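Long-range contacts in phosphoserine aminotransferase (Bacillus alcalophilus, PDB 1W23), which catalyses the reversible, pyridoxal-phosphate-dependent transamination between phosphoserine and 3-phosphohydroxypyruvate, the second step of serine biosynthesis, with 2-oxoglutarate and glutamate as the partner pair: residues Tyr96-Glu104 against Thr148-Tyr158; Pro168-Ser179 against Phe187-Leu198. All coordinates share one frame; numbering follows the deposited sequence.

From the N terminus, strand 93-98 delivers Tyr96-Glu104, which pairs with Thr148-Tyr158 to close contact 1; the intervening loop carries the rest of helix 101-111, strand 115-121 and most of strand 142-148. Only then does contact 2 open, closing a short connection without helix or strand between the parallel neighbours 169-172 and 189-193. The two closures therefore follow in series and neither encloses the other. They touch each other through hydrogen bonds of Ser149 OG to Asp176 OD1 and of Thr152 OG1 to Ser175 OG. Both reach the cofactor at the C-terminal ends of strands of one mixed sheet, contact 2 also pairing two of those strands along their length, and together they hold the pyridoxal phosphate from different sides.

Contact 1: Tyr96-Glu104 against Thr148-Tyr158; sequences YVLTGSWSE and TSNNTIYGTQY. With PLP (pyridoxal-5'-phosphate), chain J.
Trp102 and Ile153 meet beside the cofactor, and the indole can be followed outward from its root. Its CB sits 4.3 Å from Thr148 CG2 and also reaches PLP N1. With CG anti to the carbonyl carbon (chi1 -68°), the ring is laid across the pyridine: CG comes over PLP C2, CE2 lies 3.5 Å from PLP C4, and CZ3 and CH2 extend over C5A. On the five-membered side, CD1 approaches Thr152 OG1 (3.7 Å) while NE1 meets the CD1 methyl of Ile153 at 3.6 Å. Close to both indole and cofactor, Thr152 OG1 shares a hydrogen bond of 2.6 Å with PLP O3 and another with Ser175 OG.

Behind the ring, a polar network fixes the start of helix 101-111. Thr99 OG1 donates to Asn151 OD1 (2.7 Å), approaching 26° out of the carbonyl plane, and water 5 donates to the same oxygen. The amide cannot readily turn, because Asn151 ND2 donates to Thr156 OG1. Ser103 OG accepts a nearly straight bond from Thr99 N (171°) and pairs with Thr148 OG1 at 2.8 Å. At the N-cap, Gly100 leaves no side chain to press on Asn151 and Tyr154. A side-chain ring stacked on one face of the pyridine is a recurring feature of the cofactor site in fold type I pyridoxal phosphate enzymes, to which class-V aminotransferases belong.

Contact 2: Pro168-Ser179 against Phe187-Leu198; sequences PLIADMSSDILS and FGMIYAGAQKNL. With PLP (pyridoxal-5'-phosphate), chain J.
Ser174 O lies 3.6 Å from Lys196 CB where both residues reach the cofactor. Lys196 NZ is modelled as bonded to PLP C4A at 1.7 Å, too long for an ordinary C=N or C-N bond, which leaves the state of the linkage open. Ser174 CB supports PLP C2 on the face opposite Trp102, and Asp172 OD2 stands 2.7 Å from PLP N1.

The next layer positions that carboxylate. Asp172 CG extends anti to the backbone N (chi1 175°), and OD1 is gripped twice: Ser174 OG donates to its syn lone pair (2.7 Å), and Ser174 N completes an Asx turn. Tyr191, its OH hydrogen-bonded to His146 NE2, turns a ring face to Asp172 CA (CH-pi). Putting an alanine in place of Asp172 is likely to leave PLP N1 without its acidic partner and to deprive Ser174 OG and N of their common acceptor.

Further out, parallel strands 169-172 and 189-193 fix the register through Tyr191 N to Ala171 O and Met173 N to Tyr191 O. Over one Phe187 ring face lies Met173 CE (CH-pi), with SD farther above it (Met-aromatic). An aspartate facing the pyridine nitrogen is consistent with a protonated ring that draws electrons during transamination.

Contact 1: Tyr96-Glu104 against Thr148-Tyr158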
loop_
_atom_site.group_PDB
_atom_site.type_symbol
_atom_site.label_atom_id
_atom_site.label_comp_id
_atom_site.label_asym_id
_atom_site.label_seq_id
_atom_site.Cartn_x
_atom_site.Cartn_y
_atom_site.Cartn_z
ATOM N N TYR A 96 -8.153 16.027 -20.979
ATOM C CA TYR A 96 -9.021 15.546 -19.883
ATOM C C TYR A 96 -10.457 15.920 -20.149
ATOM O O TYR A 96 -10.771 17.039 -20.559
ATOM C CB TYR A 96 -8.579 16.225 -18.518
ATOM C CG TYR A 96 -7.309 15.517 -18.021
ATOM C CD1 TYR A 96 -6.086 15.816 -18.612
ATOM C CD2 TYR A 96 -7.323 14.543 -17.038
ATOM C CE1 TYR A 96 -4.923 15.196 -18.209
ATOM C CE2 TYR A 96 -6.156 13.864 -16.632
ATOM C CZ TYR A 96 -4.964 14.201 -17.208
ATOM O OH TYR A 96 -3.796 13.542 -16.896
ATOM N N VAL A 97 -11.372 15.004 -19.816
ATOM C CA VAL A 97 -12.792 15.272 -19.761
ATOM C C VAL A 97 -13.145 15.463 -18.291
ATOM O O VAL A 97 -12.951 14.548 -17.467
ATOM C CB VAL A 97 -13.653 14.178 -20.389
ATOM C CG1 VAL A 97 -15.150 14.523 -20.330
ATOM C CG2 VAL A 97 -13.251 13.887 -21.826
ATOM N N LEU A 98 -13.649 16.642 -17.927
ATOM C CA LEU A 98 -13.966 16.941 -16.550
ATOM C C LEU A 98 -15.435 16.628 -16.224
ATOM O O LEU A 98 -16.336 17.284 -16.768
ATOM C CB LEU A 98 -13.700 18.394 -16.210
ATOM C CG LEU A 98 -12.218 18.853 -16.376
ATOM C CD1 LEU A 98 -12.071 20.320 -15.966
ATOM C CD2 LEU A 98 -11.272 17.967 -15.570
ATOM N N THR A 99 -15.661 15.618 -15.364
ATOM C CA THR A 99 -16.994 15.248 -14.950
ATOM C C THR A 99 -17.152 15.222 -13.442
ATOM O O THR A 99 -18.205 14.827 -12.926
ATOM C CB THR A 99 -17.465 13.928 -15.573
ATOM O OG1 THR A 99 -16.414 12.919 -15.466
ATOM C CG2 THR A 99 -17.763 14.078 -17.062
ATOM N N GLY A 100 -16.151 15.661 -12.678
ATOM C CA GLY A 100 -16.262 15.828 -11.245
ATOM C C GLY A 100 -14.953 16.248 -10.644
ATOM O O GLY A 100 -14.003 16.631 -11.340
ATOM N N SER A 101 -14.883 16.200 -9.328
ATOM C CA SER A 101 -13.714 16.602 -8.577
ATOM C C SER A 101 -12.539 15.669 -8.827
ATOM O O SER A 101 -11.383 16.113 -8.947
ATOM C CB SER A 101 -14.088 16.630 -7.025
ATOM O OG SER A 101 -12.890 16.716 -6.265
ATOM N N TRP A 102 -12.786 14.348 -8.897
ATOM C CA TRP A 102 -11.695 13.428 -9.191
ATOM C C TRP A 102 -11.111 13.692 -10.561
ATOM O O TRP A 102 -9.879 13.537 -10.741
ATOM C CB TRP A 102 -12.148 11.951 -9.019
ATOM C CG TRP A 102 -12.409 11.665 -7.541
ATOM C CD1 TRP A 102 -13.590 11.332 -6.958
ATOM C CD2 TRP A 102 -11.442 11.740 -6.487
ATOM N NE1 TRP A 102 -13.418 11.172 -5.620
ATOM C CE2 TRP A 102 -12.113 11.412 -5.291
ATOM C CE3 TRP A 102 -10.066 12.018 -6.417
ATOM C CZ2 TRP A 102 -11.453 11.384 -4.070
ATOM C CZ3 TRP A 102 -9.414 11.991 -5.207
ATOM C CH2 TRP A 102 -10.128 11.670 -4.052
ATOM N N SER A 103 -11.906 14.099 -11.549
ATOM C CA SER A 103 -11.337 14.481 -12.841
ATOM C C SER A 103 -10.379 15.679 -12.689
ATOM O O SER A 103 -9.309 15.732 -13.285
ATOM C CB SER A 103 -12.417 14.892 -13.830
ATOM O OG SER A 103 -13.450 13.923 -14.005
ATOM N N GLU A 104 -10.821 16.678 -11.888
ATOM C CA GLU A 104 -10.017 17.867 -11.646
ATOM C C GLU A 104 -8.675 17.497 -10.991
ATOM O O GLU A 104 -7.628 18.050 -11.358
ATOM C CB GLU A 104 -10.744 18.857 -10.765
ATOM C CG GLU A 104 -11.962 19.449 -11.406
ATOM C CD GLU A 104 -12.761 20.400 -10.534
ATOM O OE1 GLU A 104 -13.704 21.038 -11.020
ATOM O OE2 GLU A 104 -12.435 20.535 -9.323
ATOM N N THR A 148 -13.104 9.966 -16.258
ATOM C CA THR A 148 -13.411 9.411 -14.951
ATOM C C THR A 148 -14.763 8.707 -15.112
ATOM O O THR A 148 -15.792 9.386 -15.342
ATOM C CB THR A 148 -13.504 10.496 -13.884
ATOM O OG1 THR A 148 -12.356 11.363 -13.983
ATOM C CG2 THR A 148 -13.636 9.885 -12.507
ATOM N N SER A 149 -14.784 7.377 -15.120
ATOM C CA SER A 149 -16.032 6.672 -15.504
ATOM C C SER A 149 -17.187 6.897 -14.561
ATOM O O SER A 149 -18.328 7.035 -14.992
ATOM C CB SER A 149 -15.725 5.164 -15.629
ATOM O OG SER A 149 -15.160 4.682 -14.435
ATOM N N ASN A 150 -16.896 6.971 -13.261
ATOM C CA ASN A 150 -17.884 7.175 -12.220
ATOM C C ASN A 150 -17.338 8.294 -11.318
ATOM O O ASN A 150 -16.240 8.190 -10.747
ATOM C CB ASN A 150 -18.170 5.861 -11.464
ATOM C CG ASN A 150 -19.353 6.029 -10.505
ATOM O OD1 ASN A 150 -20.514 5.951 -10.980
ATOM N ND2 ASN A 150 -19.054 6.285 -9.242
ATOM N N ASN A 151 -18.103 9.364 -11.259
ATOM C CA ASN A 151 -17.703 10.575 -10.551
ATOM C C ASN A 151 -18.250 10.490 -9.134
ATOM O O ASN A 151 -19.395 10.853 -8.828
ATOM C CB ASN A 151 -18.224 11.805 -11.286
ATOM C CG ASN A 151 -17.710 11.747 -12.719
ATOM O OD1 ASN A 151 -16.533 12.026 -12.954
ATOM N ND2 ASN A 151 -18.566 11.391 -13.651
ATOM N N THR A 152 -17.408 9.920 -8.256
ATOM C CA THR A 152 -17.833 9.410 -6.944
ATOM C C THR A 152 -18.509 10.473 -6.093
ATOM O O THR A 152 -19.404 10.154 -5.289
ATOM C CB THR A 152 -16.566 8.872 -6.200
ATOM O OG1 THR A 152 -15.716 8.266 -7.190
ATOM C CG2 THR A 152 -16.929 7.859 -5.121
ATOM N N ILE A 153 -18.015 11.720 -6.175
ATOM C CA ILE A 153 -18.546 12.806 -5.344
ATOM C C ILE A 153 -19.864 13.341 -5.816
ATOM O O ILE A 153 -20.731 13.762 -5.021
ATOM C CB ILE A 153 -17.473 13.916 -5.194
ATOM C CG1 ILE A 153 -16.348 13.392 -4.284
ATOM C CG2 ILE A 153 -18.067 15.225 -4.695
ATOM C CD1 ILE A 153 -15.043 14.154 -4.315
ATOM N N TYR A 154 -20.049 13.362 -7.138
ATOM C CA TYR A 154 -21.231 13.963 -7.794
ATOM C C TYR A 154 -22.304 12.955 -8.142
ATOM O O TYR A 154 -23.449 13.357 -8.418
ATOM C CB TYR A 154 -20.781 14.767 -9.036
ATOM C CG TYR A 154 -20.101 16.050 -8.566
ATOM C CD1 TYR A 154 -18.743 16.134 -8.440
ATOM C CD2 TYR A 154 -20.856 17.129 -8.202
ATOM C CE1 TYR A 154 -18.137 17.307 -7.971
ATOM C CE2 TYR A 154 -20.259 18.303 -7.747
ATOM C CZ TYR A 154 -18.895 18.374 -7.648
ATOM O OH TYR A 154 -18.287 19.542 -7.173
ATOM N N GLY A 155 -22.030 11.662 -8.138
ATOM C CA GLY A 155 -23.070 10.656 -8.400
ATOM C C GLY A 155 -23.478 10.548 -9.851
ATOM O O GLY A 155 -24.643 10.211 -10.136
ATOM N N THR A 156 -22.566 10.772 -10.777
ATOM C CA THR A 156 -22.803 10.619 -12.205
ATOM C C THR A 156 -21.864 9.557 -12.781
ATOM O O THR A 156 -20.806 9.274 -12.200
ATOM C CB THR A 156 -22.592 11.952 -12.958
ATOM O OG1 THR A 156 -21.216 12.289 -12.785
ATOM C CG2 THR A 156 -23.492 13.059 -12.464
ATOM N N GLN A 157 -22.251 8.987 -13.927
ATOM C CA GLN A 157 -21.508 7.864 -14.485
ATOM C C GLN A 157 -21.701 7.794 -15.986
ATOM O O GLN A 157 -22.820 7.989 -16.495
ATOM C CB GLN A 157 -22.048 6.568 -13.829
ATOM C CG GLN A 157 -21.382 5.287 -14.200
ATOM C CD GLN A 157 -21.987 4.092 -13.506
ATOM O OE1 GLN A 157 -23.173 4.106 -13.108
ATOM N NE2 GLN A 157 -21.183 3.011 -13.325
ATOM N N TYR A 158 -20.628 7.475 -16.689
ATOM C CA TYR A 158 -20.685 7.160 -18.114
ATOM C C TYR A 158 -21.584 5.955 -18.353
ATOM O O TYR A 158 -21.425 4.911 -17.713
ATOM C CB TYR A 158 -19.297 6.879 -18.662
ATOM C CG TYR A 158 -18.432 8.102 -18.930
ATOM C CD1 TYR A 158 -17.900 8.863 -17.895
ATOM C CD2 TYR A 158 -18.109 8.478 -20.232
ATOM C CE1 TYR A 158 -17.094 9.969 -18.147
ATOM C CE2 TYR A 158 -17.316 9.565 -20.480
ATOM C CZ TYR A 158 -16.805 10.322 -19.453
ATOM O OH TYR A 158 -16.013 11.419 -19.744
HETATM N N1 PLP J . -10.618 8.554 -8.219
HETATM C C2 PLP J . -11.917 8.241 -7.854
HETATM C C2A PLP J . -12.924 8.199 -8.942
HETATM C C3 PLP J . -12.212 7.974 -6.526
HETATM O O3 PLP J . -13.439 7.653 -6.184
HETATM C C4 PLP J . -11.171 8.047 -5.530
HETATM C C4A PLP J . -11.494 7.689 -4.123
HETATM C C5 PLP J . -9.866 8.355 -5.949
HETATM C C6 PLP J . -9.630 8.626 -7.287
HETATM C C5A PLP J . -8.717 8.484 -4.991
HETATM O O4P PLP J . -8.238 7.132 -4.648
HETATM P P PLP J . -7.038 6.973 -3.552
HETATM O O1P PLP J . -7.558 7.535 -2.264
HETATM O O2P PLP J . -5.848 7.756 -4.085
HETATM O O3P PLP J . -6.809 5.470 -3.583
HETATM O O HOH W 1 -11.039 12.795 -16.170
HETATM O O HOH W 2 -14.641 12.258 -17.411
HETATM O O HOH W 3 -20.769 14.729 -13.780
HETATM O O HOH W 4 -10.217 10.962 -12.288
HETATM O O HOH W 5 -14.583 13.079 -11.136
#

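Contact 2: Pro168-Ser179 against Phe187-Leu198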
loop_
_atom_site.group_PDB
_atom_site.type_symbol
_atom_site.label_atom_id
_atom_site.label_comp_id
_atom_site.label_asym_id
_atom_site.label_seq_id
_atom_site.Cartn_x
_atom_site.Cartn_y
_atom_site.Cartn_z
ATOM N N PRO A 168 -4.591 7.056 -27.000
ATOM C CA PRO A 168 -5.242 6.125 -26.112
ATOM C C PRO A 168 -6.230 6.773 -25.172
ATOM O O PRO A 168 -6.002 7.851 -24.645
ATOM C CB PRO A 168 -4.027 5.577 -25.317
ATOM C CG PRO A 168 -2.971 6.626 -25.389
ATOM C CD PRO A 168 -3.115 7.198 -26.791
ATOM N N LEU A 169 -7.331 6.063 -24.953
ATOM C CA LEU A 169 -8.326 6.421 -23.958
ATOM C C LEU A 169 -7.906 5.834 -22.601
ATOM O O LEU A 169 -7.610 4.618 -22.530
ATOM C CB LEU A 169 -9.693 5.923 -24.381
ATOM C CG LEU A 169 -10.875 6.245 -23.440
ATOM C CD1 LEU A 169 -11.122 7.732 -23.352
ATOM C CD2 LEU A 169 -12.153 5.514 -23.908
ATOM N N ILE A 170 -7.877 6.667 -21.584
ATOM C CA ILE A 170 -7.440 6.275 -20.226
ATOM C C ILE A 170 -8.562 6.585 -19.274
ATOM O O ILE A 170 -9.180 7.679 -19.394
ATOM C CB ILE A 170 -6.183 7.068 -19.800
ATOM C CG1 ILE A 170 -5.240 7.067 -20.983
ATOM C CG2 ILE A 170 -5.687 6.572 -18.448
ATOM C CD1 ILE A 170 -3.993 6.303 -20.921
ATOM N N ALA A 171 -8.856 5.656 -18.363
ATOM C CA ALA A 171 -9.971 5.905 -17.441
ATOM C C ALA A 171 -9.630 5.572 -15.995
ATOM O O ALA A 171 -9.123 4.484 -15.675
ATOM C CB ALA A 171 -11.173 5.038 -17.853
ATOM N N ASP A 172 -9.989 6.504 -15.129
ATOM C CA ASP A 172 -10.043 6.314 -13.683
ATOM C C ASP A 172 -11.406 5.685 -13.394
ATOM O O ASP A 172 -12.450 6.349 -13.390
ATOM C CB ASP A 172 -9.933 7.658 -12.956
ATOM C CG ASP A 172 -10.091 7.573 -11.453
ATOM O OD1 ASP A 172 -10.301 6.441 -10.909
ATOM O OD2 ASP A 172 -10.008 8.647 -10.824
ATOM N N MET A 173 -11.380 4.363 -13.184
ATOM C CA MET A 173 -12.573 3.558 -12.906
ATOM C C MET A 173 -12.650 3.173 -11.438
ATOM O O MET A 173 -13.307 2.167 -11.087
ATOM C CB MET A 173 -12.667 2.303 -13.791
ATOM C CG MET A 173 -12.666 2.691 -15.309
ATOM S SD MET A 173 -13.114 1.237 -16.274
ATOM C CE MET A 173 -13.264 1.955 -17.918
ATOM N N SER A 174 -12.019 3.927 -10.553
ATOM C CA SER A 174 -11.983 3.581 -9.142
ATOM C C SER A 174 -13.329 3.201 -8.569
ATOM O O SER A 174 -13.416 2.202 -7.836
ATOM C CB SER A 174 -11.437 4.730 -8.328
ATOM O OG SER A 174 -10.065 4.995 -8.602
ATOM N N SER A 175 -14.401 3.957 -8.857
ATOM C CA SER A 175 -15.654 3.727 -8.168
ATOM C C SER A 175 -16.688 2.947 -8.972
ATOM O O SER A 175 -17.804 2.748 -8.467
ATOM C CB SER A 175 -16.186 5.024 -7.584
ATOM O OG SER A 175 -16.290 6.018 -8.593
ATOM N N ASP A 176 -16.345 2.396 -10.144
ATOM C CA ASP A 176 -17.260 1.489 -10.830
ATOM C C ASP A 176 -16.592 0.332 -11.545
ATOM O O ASP A 176 -17.305 -0.450 -12.204
ATOM C CB ASP A 176 -18.219 2.209 -11.788
ATOM C CG ASP A 176 -17.581 2.714 -13.082
ATOM O OD1 ASP A 176 -16.323 2.616 -13.176
ATOM O OD2 ASP A 176 -18.350 3.203 -13.948
ATOM N N ILE A 177 -15.312 0.087 -11.370
ATOM C CA ILE A 177 -14.693 -1.071 -12.060
ATOM C C ILE A 177 -15.366 -2.377 -11.612
ATOM O O ILE A 177 -15.610 -2.622 -10.451
ATOM C CB ILE A 177 -13.186 -1.119 -11.782
ATOM C CG1 ILE A 177 -12.491 -2.155 -12.645
ATOM C CG2 ILE A 177 -12.873 -1.258 -10.281
ATOM C CD1 ILE A 177 -10.977 -2.055 -12.699
ATOM N N LEU A 178 -15.626 -3.221 -12.600
ATOM C CA LEU A 178 -16.210 -4.562 -12.352
ATOM C C LEU A 178 -17.531 -4.512 -11.618
ATOM O O LEU A 178 -17.923 -5.413 -10.899
ATOM C CB LEU A 178 -15.193 -5.504 -11.700
ATOM C CG LEU A 178 -15.461 -6.988 -11.725
ATOM C CD1 LEU A 178 -16.159 -7.523 -12.934
ATOM C CD2 LEU A 178 -14.150 -7.753 -11.442
ATOM N N SER A 179 -18.314 -3.458 -11.966
ATOM C CA SER A 179 -19.726 -3.377 -11.588
ATOM C C SER A 179 -20.675 -3.767 -12.728
ATOM O O SER A 179 -21.885 -3.778 -12.527
ATOM C CB SER A 179 -20.063 -1.965 -11.128
ATOM O OG SER A 179 -19.894 -1.021 -12.168
ATOM N N PHE A 187 -9.788 0.893 -24.406
ATOM C CA PHE A 187 -8.892 1.654 -23.550
ATOM C C PHE A 187 -7.436 1.290 -23.764
ATOM O O PHE A 187 -7.098 0.114 -23.953
ATOM C CB PHE A 187 -9.224 1.360 -22.073
ATOM C CG PHE A 187 -10.649 1.811 -21.736
ATOM C CD1 PHE A 187 -11.729 0.951 -21.888
ATOM C CD2 PHE A 187 -10.919 3.089 -21.290
ATOM C CE1 PHE A 187 -13.023 1.387 -21.616
ATOM C CE2 PHE A 187 -12.181 3.528 -21.048
ATOM C CZ PHE A 187 -13.258 2.686 -21.208
ATOM N N GLY A 188 -6.575 2.276 -23.613
ATOM C CA GLY A 188 -5.164 2.015 -23.451
ATOM C C GLY A 188 -4.752 1.655 -22.040
ATOM O O GLY A 188 -3.801 0.896 -21.826
ATOM N N MET A 189 -5.476 2.234 -21.074
ATOM C CA MET A 189 -5.190 1.968 -19.659
ATOM C C MET A 189 -6.433 2.238 -18.849
ATOM O O MET A 189 -7.151 3.249 -19.095
ATOM C CB MET A 189 -4.008 2.824 -19.217
ATOM C CG MET A 189 -3.613 2.570 -17.777
ATOM S SD MET A 189 -2.138 3.465 -17.279
ATOM C CE MET A 189 -2.916 4.383 -15.931
ATOM N N ILE A 190 -6.682 1.416 -17.862
ATOM C CA ILE A 190 -7.722 1.577 -16.838
ATOM C C ILE A 190 -7.060 1.461 -15.482
ATOM O O ILE A 190 -6.206 0.581 -15.296
ATOM C CB ILE A 190 -8.767 0.454 -16.985
ATOM C CG1 ILE A 190 -9.537 0.574 -18.294
ATOM C CG2 ILE A 190 -9.628 0.366 -15.770
ATOM C CD1 ILE A 190 -10.273 -0.662 -18.660
ATOM N N TYR A 191 -7.400 2.326 -14.530
ATOM C CA TYR A 191 -6.881 2.160 -13.186
ATOM C C TYR A 191 -7.993 2.357 -12.173
ATOM O O TYR A 191 -9.008 3.047 -12.396
ATOM C CB TYR A 191 -5.721 3.096 -12.895
ATOM C CG TYR A 191 -5.986 4.555 -12.984
ATOM C CD1 TYR A 191 -6.244 5.335 -11.873
ATOM C CD2 TYR A 191 -5.942 5.249 -14.212
ATOM C CE1 TYR A 191 -6.479 6.699 -11.925
ATOM C CE2 TYR A 191 -6.153 6.612 -14.278
ATOM C CZ TYR A 191 -6.433 7.339 -13.137
ATOM O OH TYR A 191 -6.608 8.713 -13.166
ATOM N N ALA A 192 -7.784 1.758 -10.982
ATOM C CA ALA A 192 -8.777 1.825 -9.929
ATOM C C ALA A 192 -8.122 1.470 -8.597
ATOM O O ALA A 192 -7.549 0.389 -8.464
ATOM C CB ALA A 192 -9.881 0.764 -10.135
ATOM N N GLY A 193 -8.249 2.345 -7.602
ATOM C CA GLY A 193 -7.993 1.896 -6.222
ATOM C C GLY A 193 -8.926 0.760 -5.904
ATOM O O GLY A 193 -10.101 0.774 -6.304
ATOM N N ALA A 194 -8.485 -0.264 -5.197
ATOM C CA ALA A 194 -9.331 -1.425 -4.971
ATOM C C ALA A 194 -10.491 -1.157 -4.046
ATOM O O ALA A 194 -11.489 -1.919 -4.139
ATOM C CB ALA A 194 -8.525 -2.581 -4.424
ATOM N N GLN A 195 -10.417 -0.177 -3.184
ATOM C CA GLN A 195 -11.265 -0.048 -1.981
ATOM C C GLN A 195 -12.700 0.387 -2.214
ATOM O O GLN A 195 -13.382 0.798 -1.270
ATOM C CB GLN A 195 -10.603 0.897 -1.004
ATOM C CG GLN A 195 -10.508 2.345 -1.466
ATOM C CD GLN A 195 -9.217 2.722 -2.207
ATOM O OE1 GLN A 195 -8.453 1.861 -2.643
ATOM N NE2 GLN A 195 -8.977 4.041 -2.340
ATOM N N LYS A 196 -13.262 0.262 -3.404
ATOM C CA LYS A 196 -14.719 0.486 -3.668
ATOM C C LYS A 196 -15.363 -0.804 -4.130
ATOM O O LYS A 196 -16.332 -1.193 -3.454
ATOM C CB LYS A 196 -14.863 1.660 -4.634
ATOM C CG LYS A 196 -14.729 3.022 -4.031
ATOM C CD LYS A 196 -13.717 4.037 -4.573
ATOM C CE LYS A 196 -13.484 5.191 -3.633
ATOM N NZ LYS A 196 -12.665 6.413 -4.159
ATOM N N ASN A 197 -14.947 -1.478 -5.183
ATOM C CA ASN A 197 -15.544 -2.690 -5.708
ATOM C C ASN A 197 -14.676 -3.916 -5.735
ATOM O O ASN A 197 -15.177 -4.996 -6.122
ATOM C CB ASN A 197 -15.953 -2.490 -7.168
ATOM C CG ASN A 197 -17.343 -2.052 -7.272
ATOM O OD1 ASN A 197 -18.176 -2.129 -6.367
ATOM N ND2 ASN A 197 -17.556 -1.716 -8.511
ATOM N N LEU A 198 -13.395 -3.737 -5.322
ATOM C CA LEU A 198 -12.548 -4.886 -5.484
ATOM C C LEU A 198 -11.948 -5.446 -4.224
ATOM O O LEU A 198 -11.499 -6.584 -4.239
ATOM C CB LEU A 198 -11.458 -4.573 -6.478
ATOM C CG LEU A 198 -11.925 -4.127 -7.854
ATOM C CD1 LEU A 198 -10.703 -3.859 -8.732
ATOM C CD2 LEU A 198 -12.852 -5.162 -8.475
HETATM N N1 PLP J . -10.618 8.554 -8.219
HETATM C C2 PLP J . -11.917 8.241 -7.854
HETATM C C2A PLP J . -12.924 8.199 -8.942
HETATM C C3 PLP J . -12.212 7.974 -6.526
HETATM O O3 PLP J . -13.439 7.653 -6.184
HETATM C C4 PLP J . -11.171 8.047 -5.530
HETATM C C4A PLP J . -11.494 7.689 -4.123
HETATM C C5 PLP J . -9.866 8.355 -5.949
HETATM C C6 PLP J . -9.630 8.626 -7.287
HETATM C C5A PLP J . -8.717 8.484 -4.991
HETATM O O4P PLP J . -8.238 7.132 -4.648
HETATM P P PLP J . -7.038 6.973 -3.552
HETATM O O1P PLP J . -7.558 7.535 -2.264
HETATM O O2P PLP J . -5.848 7.756 -4.085
HETATM O O3P PLP J . -6.809 5.470 -3.583
HETATM O O HOH W 6 -12.668 -0.242 -6.748
#